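Tail assembly chaperone (Enterobacteria phage HK97, PDB 2OB9) probably acts as a chaperone in the assembly of the phage tail. Local coordinates at residues A16-K21 / L35-G40. Sequence-based numbering, arbitrary orientation.
Sequences AGFRHK and LREPSG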
loop_
_atom_site.group_PDB
_atom_site.type_symbol
_atom_site.label_atom_id
_atom_site.label_comp_id
_atom_site.label_asym_id
_atom_site.label_seq_id
_atom_site.Cartn_x
_atom_site.Cartn_y
_atom_site.Cartn_z
ATOM N N ALA A 16 12.084 18.357 -35.533
ATOM C CA ALA A 16 11.158 19.321 -34.909
ATOM C C ALA A 16 10.606 18.805 -33.557
ATOM O O ALA A 16 10.190 19.598 -32.689
ATOM C CB ALA A 16 10.006 19.626 -35.868
ATOM N N GLY A 17 10.569 17.482 -33.409
ATOM C CA GLY A 17 9.993 16.855 -32.248
ATOM C C GLY A 17 10.911 16.831 -31.051
ATOM O O GLY A 17 10.459 16.542 -29.981
ATOM N N PHE A 18 12.181 17.194 -31.211
ATOM C CA PHE A 18 13.199 16.923 -30.196
ATOM C C PHE A 18 14.105 18.106 -29.976
ATOM O O PHE A 18 14.665 18.598 -30.908
ATOM C CB PHE A 18 14.091 15.731 -30.637
ATOM C CG PHE A 18 13.351 14.454 -30.727
ATOM C CD1 PHE A 18 13.286 13.613 -29.641
ATOM C CD2 PHE A 18 12.630 14.125 -31.882
ATOM C CE1 PHE A 18 12.556 12.451 -29.698
ATOM C CE2 PHE A 18 11.878 12.966 -31.933
ATOM C CZ PHE A 18 11.853 12.126 -30.834
ATOM N N ARG A 19 14.268 18.533 -28.730
ATOM C CA ARG A 19 15.478 19.273 -28.340
ATOM C C ARG A 19 16.729 18.452 -28.696
ATOM O O ARG A 19 16.747 17.245 -28.550
ATOM C CB ARG A 19 15.472 19.532 -26.837
ATOM C CG ARG A 19 14.420 20.520 -26.442
ATOM C CD ARG A 19 14.482 20.779 -24.973
ATOM N NE ARG A 19 13.418 21.672 -24.573
ATOM C CZ ARG A 19 13.049 21.874 -23.317
ATOM N NH1 ARG A 19 13.690 21.258 -22.328
ATOM N NH2 ARG A 19 12.049 22.702 -23.052
ATOM N N HIS A 20 17.775 19.113 -29.170
ATOM C CA HIS A 20 18.935 18.395 -29.677
ATOM C C HIS A 20 20.109 19.345 -29.797
ATOM O O HIS A 20 19.915 20.549 -29.800
ATOM C CB HIS A 20 18.632 17.709 -31.015
ATOM C CG HIS A 20 18.234 18.650 -32.120
ATOM N ND1 HIS A 20 19.084 18.993 -33.163
ATOM C CD2 HIS A 20 17.065 19.291 -32.364
ATOM C CE1 HIS A 20 18.458 19.815 -33.984
ATOM N NE2 HIS A 20 17.239 20.023 -33.519
ATOM N N LYS A 21 21.323 18.797 -29.871
ATOM C CA LYS A 21 22.514 19.622 -30.061
ATOM C C LYS A 21 23.649 18.851 -30.735
ATOM O O LYS A 21 23.662 17.628 -30.744
ATOM C CB LYS A 21 22.993 20.241 -28.723
ATOM C CG LYS A 21 23.131 19.244 -27.562
ATOM C CD LYS A 21 23.826 19.913 -26.380
ATOM C CE LYS A 21 24.320 18.870 -25.400
ATOM N NZ LYS A 21 23.465 18.720 -24.179
ATOM N N LEU A 35 23.016 14.842 -30.258
ATOM C CA LEU A 35 22.310 14.307 -29.115
ATOM C C LEU A 35 20.912 14.923 -29.078
ATOM O O LEU A 35 20.758 16.144 -29.139
ATOM C CB LEU A 35 23.060 14.677 -27.797
ATOM C CG LEU A 35 24.462 14.087 -27.559
ATOM C CD1 LEU A 35 24.982 14.433 -26.166
ATOM C CD2 LEU A 35 24.520 12.550 -27.801
ATOM N N ARG A 36 19.908 14.061 -28.970
ATOM C CA ARG A 36 18.516 14.474 -28.874
ATOM C C ARG A 36 17.970 14.001 -27.521
ATOM O O ARG A 36 18.457 13.035 -27.000
ATOM C CB ARG A 36 17.707 13.906 -30.070
ATOM C CG ARG A 36 17.331 12.437 -29.965
ATOM C CD ARG A 36 16.315 12.211 -31.034
ATOM N NE ARG A 36 15.914 10.865 -31.448
ATOM C CZ ARG A 36 15.335 9.947 -30.681
ATOM N NH1 ARG A 36 15.234 10.136 -29.357
ATOM N NH2 ARG A 36 14.909 8.789 -31.235
ATOM N N GLU A 37 17.010 14.716 -26.940
ATOM C CA GLU A 37 16.268 14.211 -25.799
ATOM C C GLU A 37 15.589 12.871 -26.184
ATOM O O GLU A 37 15.347 12.635 -27.351
ATOM C CB GLU A 37 15.229 15.231 -25.343
ATOM C CG GLU A 37 14.085 15.415 -26.317
ATOM C CD GLU A 37 13.112 16.457 -25.831
ATOM O OE1 GLU A 37 12.605 16.284 -24.703
ATOM O OE2 GLU A 37 12.843 17.428 -26.576
ATOM N N PRO A 38 15.333 11.979 -25.212
ATOM C CA PRO A 38 14.663 10.732 -25.574
ATOM C C PRO A 38 13.222 10.910 -25.989
ATOM O O PRO A 38 12.530 11.837 -25.527
ATOM C CB PRO A 38 14.727 9.899 -24.286
ATOM C CG PRO A 38 15.817 10.546 -23.485
ATOM C CD PRO A 38 15.743 11.986 -23.793
ATOM N N SER A 39 12.787 10.003 -26.854
ATOM C CA SER A 39 11.442 9.982 -27.311
ATOM C C SER A 39 10.588 9.466 -26.170
ATOM O O SER A 39 11.112 8.943 -25.182
ATOM C CB SER A 39 11.328 9.124 -28.594
ATOM O OG SER A 39 11.036 7.775 -28.309
ATOM N N GLY A 40 9.272 9.654 -26.258
ATOM C CA GLY A 40 8.385 9.058 -25.243
ATOM C C GLY A 40 8.299 7.539 -25.330
ATOM O O GLY A 40 7.922 6.885 -24.373
#
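Phe18 lays one face of its ring against the outstretched side chain of Arg36. The methylene comes first: Arg36 CD stands 3.9 Å from the ring centroid, a CH-pi contact displaced toward the rim. The guanidinium follows, its plane turned 30° from the ring and its CZ 4.3 Å from the centroid and displaced from the ring normal, an off-centre cation-pi stack. A chi1 of 78° sets Arg36 CG between the backbone N and the carbonyl carbon; the chain, extended from CG to NE, then runs alongside Phe18, with CD and the guanidinium over the ring. Rotation of the guanidinium is limited by NH1, which donates to Glu37 O and also forms a salt bridge with Asp78 from helix 61-79. At the ring edge, Phe18 CE1 reaches Ser39 CB at 3.7 Å, Ser39 being the N-cap of helix 40-49. These residues close the open end of a beta hairpin, strands 20-25 and 31-36. Its antiparallel register is fixed by the hydrogen-bonded pair Lys21-Leu35, with Lys21 N to Leu35 O at 2.8 Å, and by the non-hydrogen-bonded pair His20-Arg36. Beyond the strands Glu37 binds Arg19 twice: its N donates to Arg19 O at 3.0 Å, while its OE2 takes Arg19 N on the anti side at 2.8 Å. Their charged ends turn to the second subunit, Glu37 OE1 pairing with Arg107 and Arg19 NE with Glu27 of that chain.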